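Local coordinates for Can2 (Sulfobacillus thermosulfidooxidans, PDB 7BDV), which binds cyclic tetra-adenylate, probably through its CARF domain, and acts as a dual-specificity nuclease that potentiates type III CRISPR defence, at residues I27-A32 with E57-E62; R78-I83 with L103-R108; R168-L173 with A213-P218; R251-S254 with P258-N261; M327-Y332 with S354-Q359. All coordinates share one frame; numbering follows the deposited sequence.

The five contacts follow one another along the chain, each closing before the next opens. Interactions 1 and 2 lie in the CARF domain, where they join helices and a loop around one sheet. Their centres are about 23 Å apart. Interaction 3 ties helix 168-176 to the chain around strand 216-218, and its centre is about 66 Å from that of interaction 2. Interactions 4 and 5 belong to the endonuclease domain and touch, with I253 packing on H357. The centres of these two are about 17 Å apart. Interactions 1 and 2 thus lie in the part that probably senses the cyclic nucleotide, and interactions 4 and 5 in the nuclease part.

Interaction 1: residues I27-A32 with E57-E62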
# COMPACT_ATOMS: atom_id res chain seq x y z
N ILE A 27 -22.07 -3.15 1.04
CA ILE A 27 -22.39 -4.47 1.62
C ILE A 27 -23.81 -4.48 2.18
O ILE A 27 -24.56 -5.41 1.89
CB ILE A 27 -21.32 -4.89 2.65
CG1 ILE A 27 -20.01 -5.30 1.95
CG2 ILE A 27 -21.85 -6.00 3.53
N PRO A 28 -24.26 -3.50 3.00
CA PRO A 28 -25.64 -3.48 3.46
C PRO A 28 -26.73 -3.36 2.37
O PRO A 28 -27.82 -3.86 2.58
CB PRO A 28 -25.68 -2.26 4.39
CG PRO A 28 -24.23 -2.06 4.80
CD PRO A 28 -23.46 -2.39 3.56
N VAL A 29 -26.42 -2.72 1.25
CA VAL A 29 -27.36 -2.48 0.10
C VAL A 29 -27.53 -3.79 -0.69
O VAL A 29 -28.67 -4.06 -1.14
CB VAL A 29 -26.84 -1.33 -0.78
CG1 VAL A 29 -27.57 -1.22 -2.11
CG2 VAL A 29 -26.90 -0.00 -0.03
N ILE A 30 -26.46 -4.57 -0.84
CA ILE A 30 -26.49 -5.88 -1.57
C ILE A 30 -27.23 -6.90 -0.70
O ILE A 30 -28.02 -7.69 -1.27
CB ILE A 30 -25.07 -6.36 -1.93
CG1 ILE A 30 -24.27 -5.34 -2.73
CG2 ILE A 30 -25.14 -7.70 -2.65
CD1 ILE A 30 -24.91 -4.91 -4.02
N GLN A 31 -26.97 -6.89 0.62
CA GLN A 31 -27.58 -7.81 1.60
C GLN A 31 -29.11 -7.61 1.61
O GLN A 31 -29.82 -8.62 1.51
CB GLN A 31 -26.98 -7.59 2.99
CG GLN A 31 -27.46 -8.61 4.00
CD GLN A 31 -26.53 -8.75 5.19
OE1 GLN A 31 -25.35 -9.07 5.04
NE2 GLN A 31 -27.06 -8.52 6.38
N ALA A 32 -29.56 -6.36 1.75
CA ALA A 32 -30.97 -5.95 1.98
C ALA A 32 -31.28 -4.67 1.19
O ALA A 32 -31.11 -3.56 1.67
CB ALA A 32 -31.19 -5.75 3.47
N GLU A 57 -25.23 -2.50 -9.33
CA GLU A 57 -26.02 -2.60 -10.60
C GLU A 57 -27.05 -3.75 -10.51
O GLU A 57 -28.15 -3.58 -11.06
CB GLU A 57 -25.12 -2.80 -11.82
N SER A 58 -26.70 -4.86 -9.85
CA SER A 58 -27.54 -6.08 -9.68
C SER A 58 -28.78 -5.79 -8.81
O SER A 58 -29.71 -6.57 -8.83
CB SER A 58 -26.76 -7.21 -9.06
OG SER A 58 -25.61 -7.54 -9.81
N VAL A 59 -28.77 -4.67 -8.08
CA VAL A 59 -29.79 -4.29 -7.07
C VAL A 59 -30.22 -2.86 -7.38
O VAL A 59 -29.94 -1.95 -6.59
CB VAL A 59 -29.19 -4.40 -5.66
CG1 VAL A 59 -30.03 -3.69 -4.61
CG2 VAL A 59 -28.95 -5.85 -5.27
N PRO A 60 -30.88 -2.58 -8.52
CA PRO A 60 -31.31 -1.21 -8.81
C PRO A 60 -32.26 -0.70 -7.72
O PRO A 60 -33.26 -1.32 -7.48
CB PRO A 60 -32.01 -1.30 -10.18
CG PRO A 60 -32.38 -2.78 -10.32
CD PRO A 60 -31.30 -3.53 -9.56
N THR A 61 -31.91 0.41 -7.07
CA THR A 61 -32.81 1.23 -6.22
C THR A 61 -32.90 2.66 -6.77
O THR A 61 -32.27 2.91 -7.78
CB THR A 61 -32.28 1.36 -4.79
N GLU A 62 -33.62 3.54 -6.09
CA GLU A 62 -33.60 5.01 -6.33
C GLU A 62 -32.33 5.57 -5.68
O GLU A 62 -32.20 5.39 -4.45
CB GLU A 62 -34.86 5.67 -5.78
CG GLU A 62 -34.87 7.18 -5.92
CD GLU A 62 -36.07 7.90 -5.33
OE1 GLU A 62 -36.94 7.22 -4.72
OE2 GLU A 62 -36.13 9.15 -5.46
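V59 packs both of its methyl groups against the last turn of helix 23-31. Its CG1 is anti to the backbone N (chi1 165°), which leaves CG2 beside that N. The two branches therefore part and serve different partners. CG1 lies against V29, 3.7 Å from the carbonyl O of V29 and 4.3 Å from CG1 of V29. CG2 faces I30 and comes to 4.3 Å from CD1 of I30. I30 starts from a CB that does not aim at the loop. Its chain bends at both torsions (chi1 -55°, chi2 -58°), and this brings the terminal methyl closer to V59. No hydrogen bond links the two segments. The contact is a light apolar one, with one valine laid across two successive helical residues. Around it, V29 also touches Y14 of strand 13-17 and T56, while V59 rests on P33 and I30 on P140. The loop at 57-61 joins helix 47-55 to strand 62-67, and helix 23-31 joins strand 13-17 to strand 36-41. The contact therefore brings together two successive beta-alpha-beta crossovers, as expected of the Rossmann-like fold of a CARF domain.

Interaction 2: residues R78-I83 with L103-R108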
# COMPACT_ATOMS: atom_id res chain seq x y z
N ARG A 78 -26.45 20.98 8.43
CA ARG A 78 -27.58 21.62 7.71
C ARG A 78 -28.11 20.67 6.62
O ARG A 78 -29.33 20.57 6.48
CB ARG A 78 -27.16 22.98 7.14
N ILE A 79 -27.23 19.99 5.88
CA ILE A 79 -27.64 19.05 4.79
C ILE A 79 -28.39 17.86 5.39
O ILE A 79 -29.40 17.42 4.80
CB ILE A 79 -26.43 18.63 3.93
CG1 ILE A 79 -25.80 19.83 3.22
CG2 ILE A 79 -26.82 17.53 2.95
N CYS A 80 -27.91 17.33 6.52
CA CYS A 80 -28.56 16.19 7.22
C CYS A 80 -29.93 16.63 7.76
O CYS A 80 -30.90 15.86 7.61
CB CYS A 80 -27.66 15.60 8.29
SG CYS A 80 -26.26 14.70 7.58
N ASP A 81 -30.02 17.82 8.36
CA ASP A 81 -31.31 18.45 8.76
C ASP A 81 -32.26 18.46 7.55
O ASP A 81 -33.40 18.00 7.72
CB ASP A 81 -31.10 19.85 9.34
CG ASP A 81 -30.58 19.88 10.78
OD1 ASP A 81 -30.61 18.82 11.43
OD2 ASP A 81 -30.18 20.97 11.24
N GLU A 82 -31.82 18.91 6.38
CA GLU A 82 -32.67 19.00 5.16
C GLU A 82 -33.14 17.59 4.76
O GLU A 82 -34.33 17.46 4.43
CB GLU A 82 -31.95 19.70 4.01
CG GLU A 82 -31.83 21.20 4.20
CD GLU A 82 -30.80 21.91 3.32
OE1 GLU A 82 -30.32 21.30 2.31
OE2 GLU A 82 -30.46 23.08 3.65
N ILE A 83 -32.25 16.59 4.81
CA ILE A 83 -32.53 15.18 4.42
C ILE A 83 -33.62 14.60 5.33
O ILE A 83 -34.52 13.87 4.81
CB ILE A 83 -31.25 14.30 4.46
CG1 ILE A 83 -30.31 14.58 3.28
CG2 ILE A 83 -31.59 12.83 4.52
CD1 ILE A 83 -28.92 14.02 3.49
N LEU A 103 -19.20 12.80 12.18
CA LEU A 103 -19.65 13.44 13.45
C LEU A 103 -20.90 14.30 13.19
O LEU A 103 -21.83 14.26 14.00
CB LEU A 103 -18.53 14.30 14.04
CG LEU A 103 -17.33 13.53 14.62
CD1 LEU A 103 -16.15 14.46 14.84
CD2 LEU A 103 -17.71 12.87 15.93
N ALA A 104 -20.92 15.07 12.11
CA ALA A 104 -22.02 16.00 11.75
C ALA A 104 -23.30 15.19 11.57
O ALA A 104 -24.32 15.55 12.18
CB ALA A 104 -21.65 16.76 10.51
N ALA A 105 -23.24 14.12 10.79
CA ALA A 105 -24.41 13.30 10.40
C ALA A 105 -24.88 12.51 11.61
O ALA A 105 -26.07 12.50 11.89
CB ALA A 105 -24.03 12.42 9.23
N PHE A 106 -23.97 11.88 12.35
CA PHE A 106 -24.31 11.18 13.61
C PHE A 106 -25.13 12.10 14.51
O PHE A 106 -26.23 11.70 14.96
CB PHE A 106 -23.04 10.71 14.32
CG PHE A 106 -23.31 9.82 15.49
CD1 PHE A 106 -23.55 8.46 15.31
CD2 PHE A 106 -23.29 10.33 16.77
CE1 PHE A 106 -23.76 7.64 16.41
CE2 PHE A 106 -23.47 9.49 17.86
CZ PHE A 106 -23.72 8.15 17.68
N ASP A 107 -24.61 13.31 14.77
CA ASP A 107 -25.24 14.30 15.67
C ASP A 107 -26.72 14.53 15.31
O ASP A 107 -27.56 14.52 16.22
CB ASP A 107 -24.47 15.63 15.64
CG ASP A 107 -25.04 16.64 16.62
OD1 ASP A 107 -24.74 16.53 17.83
OD2 ASP A 107 -25.80 17.54 16.17
N ARG A 108 -27.04 14.78 14.04
CA ARG A 108 -28.42 15.13 13.59
C ARG A 108 -29.30 13.88 13.58
O ARG A 108 -30.49 14.00 13.91
CB ARG A 108 -28.41 15.75 12.20
CG ARG A 108 -27.57 17.01 12.08
CD ARG A 108 -27.62 17.91 13.31
NE ARG A 108 -28.98 18.34 13.59
CZ ARG A 108 -29.43 18.76 14.76
NH1 ARG A 108 -28.63 18.80 15.82
NH2 ARG A 108 -30.69 19.14 14.88
O HOH W 1 -32.99 17.94 12.55
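D81 OD1 is held by two donors. R108 NE gives it a hydrogen bond of 2.7 Å with an N-H...O angle of 161°, part of a salt bridge. Water 1 also donates to D81 OD1, at 2.8 Å, and has a weak link at 3.5 Å to R108 NH2. NE meets OD1 on the syn side, somewhat out of the carboxylate plane. OD1 in turn lies at the edge of the guanidinium, close to its plane. The two flat groups stand almost perpendicular, 83° apart, so only OD1 bonds to the arginine, in place of a coplanar bidentate pairing. R108 reaches it with a chain bent at chi2 and chi3, which folds NE back toward helix 73-86. A second stretch of the guanidinium edge is used by D107. NH1 donates to D107 OD2 at 3.1 Å, so D81, R108 and D107 form a network that should limit rotation of the arginine. D107 OD2 also accepts from Q77.

Next to the charged pair, between the helices, the contact is apolar. C80 SG sits 3.6 Å from A105 CB, and C80 CB lies 4.0 Å from R108 CB.

The two helical segments approach to 9.0 Å at a crossing angle of -40°. Both helices flank the parallel strands of the Rossmann-like CARF domain, and strand 90-93 links them. On the sheet side, I83 rests on I38 and L40 of strand 36-41. L103 and F106 of helix 99-111 pack on L103 of the second subunit, so the helix pair also borders the dimer interface.

Interaction 3: residues R168-L173 with A213-P218; sequences REVEDL and ANLIKP
V170 of helix 168-176 packs on the chain just after helix 205-212, where N214, with positive phi, belongs to a Schellman motif that closes that helix. From there the chain turns into strand 216-218 of a two-stranded antiparallel hairpin. The CB of V170 points at this turn and lies 4.4 Å from L215 CD1. The side chain then forks. CG1 is anti to the backbone N (chi1 -178°) and meets L215 CD1 at 3.8 Å. CG2, beside the backbone N, packs against A213 CB and has L215 CD1 at 4.2 Å. Valine and leucine thus reach toward each other tip to tip, with one leucine methyl facing both branches of the valine. A213 comes in against CG2 alone. No hydrogen bond spans the two segments. The turn is held by other parts of the chain: W167 NE1 donates to A213 O, and L215 pairs through its backbone with T229. F236 of helix 231-254 touches both V170 and L215, so the contact forms part of a small apolar core between helices 168-176, 205-212 and 231-254, just before the hairpin. Its tightest point is V170 CG2 against A213 CB at 3.5 Å, closer than usual for two methyl carbons.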
# COMPACT_ATOMS: atom_id res chain seq x y z
N ARG A 168 -1.78 -35.01 -12.30
CA ARG A 168 -2.25 -34.79 -10.91
C ARG A 168 -1.41 -35.62 -9.93
O ARG A 168 -1.08 -35.09 -8.83
CB ARG A 168 -3.74 -35.13 -10.81
N GLU A 169 -1.09 -36.87 -10.28
CA GLU A 169 -0.26 -37.77 -9.44
C GLU A 169 1.11 -37.13 -9.22
O GLU A 169 1.61 -37.21 -8.08
CB GLU A 169 -0.10 -39.15 -10.08
N VAL A 170 1.69 -36.51 -10.25
CA VAL A 170 3.04 -35.89 -10.22
C VAL A 170 2.99 -34.69 -9.27
O VAL A 170 3.90 -34.57 -8.42
CB VAL A 170 3.53 -35.49 -11.62
CG1 VAL A 170 4.93 -34.90 -11.57
CG2 VAL A 170 3.51 -36.67 -12.58
N GLU A 171 1.95 -33.86 -9.43
CA GLU A 171 1.65 -32.66 -8.62
C GLU A 171 1.69 -33.02 -7.12
O GLU A 171 2.43 -32.31 -6.37
CB GLU A 171 0.29 -32.13 -9.06
CG GLU A 171 -0.22 -30.97 -8.26
CD GLU A 171 -1.71 -30.72 -8.47
OE1 GLU A 171 -2.18 -30.86 -9.65
OE2 GLU A 171 -2.41 -30.45 -7.48
N ASP A 172 0.97 -34.07 -6.71
CA ASP A 172 0.91 -34.57 -5.31
C ASP A 172 2.32 -35.03 -4.86
O ASP A 172 2.71 -34.71 -3.72
CB ASP A 172 -0.09 -35.71 -5.11
CG ASP A 172 -1.53 -35.45 -5.51
OD1 ASP A 172 -1.98 -34.27 -5.47
OD2 ASP A 172 -2.21 -36.44 -5.84
N LEU A 173 3.06 -35.76 -5.72
CA LEU A 173 4.41 -36.31 -5.38
C LEU A 173 5.40 -35.15 -5.22
O LEU A 173 6.23 -35.21 -4.31
CB LEU A 173 4.87 -37.29 -6.46
N ALA A 213 5.23 -40.19 -16.50
CA ALA A 213 4.16 -39.18 -16.62
C ALA A 213 4.12 -38.60 -18.04
O ALA A 213 3.15 -37.89 -18.34
CB ALA A 213 4.36 -38.08 -15.62
N ASN A 214 5.15 -38.84 -18.86
CA ASN A 214 5.29 -38.27 -20.23
C ASN A 214 5.39 -36.74 -20.13
O ASN A 214 4.76 -36.04 -20.94
CB ASN A 214 4.14 -38.72 -21.14
CG ASN A 214 4.35 -38.29 -22.57
OD1 ASN A 214 5.41 -38.54 -23.15
ND2 ASN A 214 3.36 -37.61 -23.15
N LEU A 215 6.17 -36.23 -19.17
CA LEU A 215 6.48 -34.78 -19.03
C LEU A 215 7.78 -34.45 -19.78
O LEU A 215 7.89 -33.34 -20.32
CB LEU A 215 6.61 -34.43 -17.54
CG LEU A 215 5.30 -34.21 -16.80
CD1 LEU A 215 5.52 -34.20 -15.29
CD2 LEU A 215 4.63 -32.92 -17.23
N ILE A 216 8.74 -35.38 -19.73
CA ILE A 216 10.00 -35.34 -20.51
C ILE A 216 10.05 -36.59 -21.41
O ILE A 216 9.44 -37.60 -21.06
CB ILE A 216 11.23 -35.24 -19.60
CG1 ILE A 216 11.48 -36.54 -18.82
CG2 ILE A 216 11.11 -34.02 -18.69
CD1 ILE A 216 12.77 -36.54 -18.01
N LYS A 217 10.76 -36.47 -22.53
CA LYS A 217 11.17 -37.61 -23.40
C LYS A 217 12.66 -37.45 -23.68
O LYS A 217 13.21 -36.34 -23.59
CB LYS A 217 10.33 -37.67 -24.68
CG LYS A 217 10.39 -36.44 -25.56
CD LYS A 217 9.47 -36.56 -26.78
N PRO A 218 13.36 -38.56 -24.02
CA PRO A 218 14.78 -38.48 -24.35
C PRO A 218 14.98 -37.73 -25.67
O PRO A 218 14.10 -37.73 -26.49
CB PRO A 218 15.21 -39.95 -24.40
CG PRO A 218 13.94 -40.67 -24.80
CD PRO A 218 12.83 -39.93 -24.10

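Interaction 4: residues R251-S254 with P258-N261; sequences RQIS and PIKN
I259 is turned toward the end of helix 231-254 and meets two residues there, I253 and S254. The isoleucine pair lies at a slant, neither stacked alongside nor meeting end-on. I259 extends its long branch fully (chi2 177°), so that the terminal CD1 does the touching. It meets the short branch of I253, with CD1 of I259 3.6 Å from CG2 of I253. In I253 that CG2 lies opposite the backbone N across the CA-CB bond (chi1 -71°). Its longer branch, CG1 with CD1, heads another way. I253 also packs on H357, L360 and I361 of helix 356-365.

S254 faces the base of the same side chain. Its OG lies 3.8 Å from both CB and CG2 of I259, which places it nearest the branch point. The hydroxyl is hydrogen-bonded to L250 O in its own helix. I259 therefore has S254 at its root and I253 at its end. Beyond them, F281 and Y283 of strand 279-283 cover it further.

Three residues separate the segments, and the CA atoms of S254 and I259 are only 5.5 Å apart. The contact forms where the chain leaves the helix and comes back past its last residues toward strand 262-269 of the endonuclease domain. K260 pairs through its backbone with L282 of the sheet.

No hydrogen bond crosses between the segments. Because the S254 hydroxyl is satisfied by L250 O, it can probably lie against hydrocarbon at little polar cost, and between the two segments the contact is van der Waals only.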
# COMPACT_ATOMS: atom_id res chain seq x y z
N ARG A 251 -9.68 -25.89 -3.05
CA ARG A 251 -10.86 -26.73 -3.37
C ARG A 251 -11.17 -27.66 -2.19
O ARG A 251 -12.33 -27.78 -1.82
CB ARG A 251 -10.61 -27.55 -4.63
CG ARG A 251 -10.54 -26.71 -5.90
CD ARG A 251 -10.65 -27.60 -7.13
NE ARG A 251 -11.94 -28.28 -7.21
N GLN A 252 -10.16 -28.29 -1.57
CA GLN A 252 -10.37 -29.11 -0.35
C GLN A 252 -11.01 -28.23 0.73
O GLN A 252 -12.10 -28.65 1.28
CB GLN A 252 -9.07 -29.70 0.22
CG GLN A 252 -8.44 -30.78 -0.63
CD GLN A 252 -7.20 -31.32 0.05
OE1 GLN A 252 -7.18 -31.52 1.27
NE2 GLN A 252 -6.14 -31.49 -0.73
N ILE A 253 -10.38 -27.09 1.05
CA ILE A 253 -10.86 -26.19 2.13
C ILE A 253 -12.31 -25.73 1.82
O ILE A 253 -13.12 -25.66 2.77
CB ILE A 253 -9.93 -24.99 2.28
CG1 ILE A 253 -8.57 -25.37 2.89
CG2 ILE A 253 -10.61 -23.89 3.07
CD1 ILE A 253 -7.54 -24.32 2.67
N SER A 254 -12.62 -25.44 0.55
CA SER A 254 -13.98 -25.00 0.12
C SER A 254 -15.05 -25.99 0.57
O SER A 254 -16.20 -25.58 0.70
CB SER A 254 -14.06 -24.87 -1.38
OG SER A 254 -13.23 -23.85 -1.79
N PRO A 258 -16.82 -21.54 3.62
CA PRO A 258 -17.50 -20.83 2.53
C PRO A 258 -16.61 -19.84 1.77
O PRO A 258 -16.84 -18.67 1.79
CB PRO A 258 -18.63 -20.10 3.28
CG PRO A 258 -17.99 -19.75 4.60
CD PRO A 258 -17.18 -20.99 4.93
N ILE A 259 -15.57 -20.33 1.12
CA ILE A 259 -14.74 -19.58 0.14
C ILE A 259 -15.64 -19.31 -1.08
O ILE A 259 -16.25 -20.26 -1.53
CB ILE A 259 -13.50 -20.43 -0.18
CG1 ILE A 259 -12.46 -20.30 0.95
CG2 ILE A 259 -12.94 -20.06 -1.53
CD1 ILE A 259 -11.24 -21.15 0.75
N LYS A 260 -15.69 -18.08 -1.59
CA LYS A 260 -16.59 -17.68 -2.71
C LYS A 260 -15.77 -17.23 -3.92
O LYS A 260 -14.72 -16.54 -3.73
CB LYS A 260 -17.50 -16.53 -2.26
CG LYS A 260 -18.80 -16.95 -1.60
CD LYS A 260 -19.82 -15.83 -1.58
CE LYS A 260 -20.33 -15.44 -2.95
NZ LYS A 260 -21.13 -14.20 -2.86
N ASN A 261 -16.24 -17.56 -5.13
CA ASN A 261 -15.72 -17.02 -6.42
C ASN A 261 -14.22 -17.34 -6.57
O ASN A 261 -13.47 -16.49 -7.07
CB ASN A 261 -15.96 -15.51 -6.52
CG ASN A 261 -17.43 -15.12 -6.49
OD1 ASN A 261 -17.80 -14.07 -5.95
ND2 ASN A 261 -18.28 -15.94 -7.07

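Interaction 5: residues M327-Y332 with S354-Q359; sequences MFASYY and SQLHHQ
L356 CD1 makes the apolar contacts, packing on both M327 and A329. It lies 4.2 Å from SE of M327, a selenomethionine, and 4.3 Å from A329 CB. M327 and A329 are two apart on the strand, so their side chains leave the same face. L356 starts with CG anti to the backbone N (chi1 -174°) and bends at the next bond, and its CD1 serves both partners. M327 is extended over its first two torsions and bends only at the last (chi3 -92°). That bend carries CE past the selenium to the helix.

There CE meets the backbone of Q359. It lies 3.9 Å from the carbonyl O of Q359 and 4.2 Å from Q359 CB, in plain van der Waals contact. The amide end of Q359 is occupied in another direction, where OE1 is hydrogen-bonded to S350 OG on strand 347-350.

Hydrogen bonds act within each segment, and none crosses between them. S330 OG donates to Y332 O at 2.9 Å, in the carbonyl plane and on a lone pair, and so braces the chain just after the strand. Q355 NE2 donates to S354 OG at 2.7 Å just before L356.

Strand 325-329 runs parallel to strand 286-291 on one side and to strand 347-350 on the other. In this Card1-like endonuclease domain, of the PD-(D/E)XK clan, helix 356-365 packs on the mixed sheet through L356 and Q359, and M327 also touches its L360 and W363. Helix 231-254 also contributes, with F242 on A329 and V246 and L249 on L356.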
# COMPACT_ATOMS: atom_id res chain seq x y z
N MSE A 327 -1.15 -13.26 0.21
CA MSE A 327 -0.25 -14.31 0.67
C MSE A 327 0.77 -14.59 -0.42
O MSE A 327 0.44 -14.54 -1.61
CB MSE A 327 -1.01 -15.60 0.98
CG MSE A 327 -0.07 -16.79 1.13
SE MSE A 327 -1.03 -18.36 1.71
CE MSE A 327 -0.90 -18.32 3.68
N PHE A 328 1.99 -14.89 0.01
CA PHE A 328 3.04 -15.32 -0.89
C PHE A 328 3.38 -16.76 -0.56
O PHE A 328 3.87 -17.05 0.55
CB PHE A 328 4.23 -14.35 -0.81
CG PHE A 328 5.40 -14.69 -1.69
CD1 PHE A 328 5.23 -15.35 -2.89
CD2 PHE A 328 6.69 -14.31 -1.34
CE1 PHE A 328 6.31 -15.65 -3.71
CE2 PHE A 328 7.77 -14.60 -2.17
CZ PHE A 328 7.57 -15.27 -3.34
N ALA A 329 3.07 -17.67 -1.48
CA ALA A 329 3.27 -19.13 -1.34
C ALA A 329 4.38 -19.57 -2.29
O ALA A 329 4.35 -19.15 -3.47
CB ALA A 329 1.97 -19.86 -1.62
N SER A 330 5.32 -20.37 -1.80
CA SER A 330 6.53 -20.85 -2.52
C SER A 330 6.82 -22.31 -2.14
O SER A 330 6.59 -22.68 -0.96
CB SER A 330 7.70 -19.96 -2.17
OG SER A 330 8.85 -20.32 -2.88
N TYR A 331 7.32 -23.12 -3.06
CA TYR A 331 7.86 -24.47 -2.77
C TYR A 331 9.34 -24.35 -2.40
O TYR A 331 9.84 -25.31 -1.80
CB TYR A 331 7.63 -25.47 -3.92
CG TYR A 331 8.41 -25.22 -5.19
CD1 TYR A 331 9.69 -25.73 -5.35
CD2 TYR A 331 7.86 -24.50 -6.24
CE1 TYR A 331 10.43 -25.48 -6.48
CE2 TYR A 331 8.58 -24.25 -7.39
CZ TYR A 331 9.87 -24.74 -7.51
OH TYR A 331 10.60 -24.51 -8.64
N TYR A 332 10.00 -23.24 -2.73
CA TYR A 332 11.45 -23.00 -2.49
C TYR A 332 11.61 -22.14 -1.23
O TYR A 332 10.86 -21.21 -1.00
CB TYR A 332 12.10 -22.32 -3.70
N SER A 354 4.35 -28.53 2.95
CA SER A 354 3.82 -29.39 4.04
C SER A 354 2.92 -28.60 4.99
O SER A 354 1.97 -29.21 5.53
CB SER A 354 4.94 -30.05 4.82
OG SER A 354 5.59 -29.07 5.63
N GLN A 355 3.19 -27.31 5.23
CA GLN A 355 2.47 -26.47 6.21
C GLN A 355 1.36 -25.64 5.53
O GLN A 355 0.64 -24.92 6.25
CB GLN A 355 3.39 -25.45 6.87
CG GLN A 355 4.67 -26.05 7.43
CD GLN A 355 4.35 -27.12 8.44
OE1 GLN A 355 3.81 -26.84 9.50
NE2 GLN A 355 4.72 -28.35 8.12
N LEU A 356 1.22 -25.67 4.22
CA LEU A 356 0.40 -24.66 3.51
C LEU A 356 -1.06 -24.77 3.93
O LEU A 356 -1.67 -23.72 4.22
CB LEU A 356 0.57 -24.81 2.00
CG LEU A 356 -0.11 -23.72 1.16
CD1 LEU A 356 0.41 -22.33 1.50
CD2 LEU A 356 0.07 -24.00 -0.30
N HIS A 357 -1.60 -25.98 4.02
CA HIS A 357 -3.05 -26.17 4.32
C HIS A 357 -3.34 -25.47 5.63
O HIS A 357 -4.25 -24.65 5.70
CB HIS A 357 -3.47 -27.65 4.41
CG HIS A 357 -4.93 -27.81 4.72
ND1 HIS A 357 -5.41 -27.81 6.03
CD2 HIS A 357 -6.02 -27.85 3.91
CE1 HIS A 357 -6.72 -27.93 6.01
NE2 HIS A 357 -7.13 -27.95 4.73
N HIS A 358 -2.55 -25.77 6.65
CA HIS A 358 -2.72 -25.19 8.00
C HIS A 358 -2.59 -23.66 7.95
O HIS A 358 -3.40 -22.97 8.65
CB HIS A 358 -1.71 -25.81 8.97
CG HIS A 358 -1.86 -25.25 10.32
ND1 HIS A 358 -1.00 -24.28 10.80
CD2 HIS A 358 -2.77 -25.50 11.29
CE1 HIS A 358 -1.37 -23.96 12.03
NE2 HIS A 358 -2.46 -24.72 12.37
N GLN A 359 -1.62 -23.15 7.19
CA GLN A 359 -1.37 -21.70 7.04
C GLN A 359 -2.53 -21.03 6.30
O GLN A 359 -2.91 -19.94 6.66
CB GLN A 359 -0.02 -21.48 6.35
CG GLN A 359 1.14 -21.87 7.25
CD GLN A 359 2.47 -21.48 6.67
OE1 GLN A 359 2.92 -22.03 5.67
NE2 GLN A 359 3.12 -20.55 7.35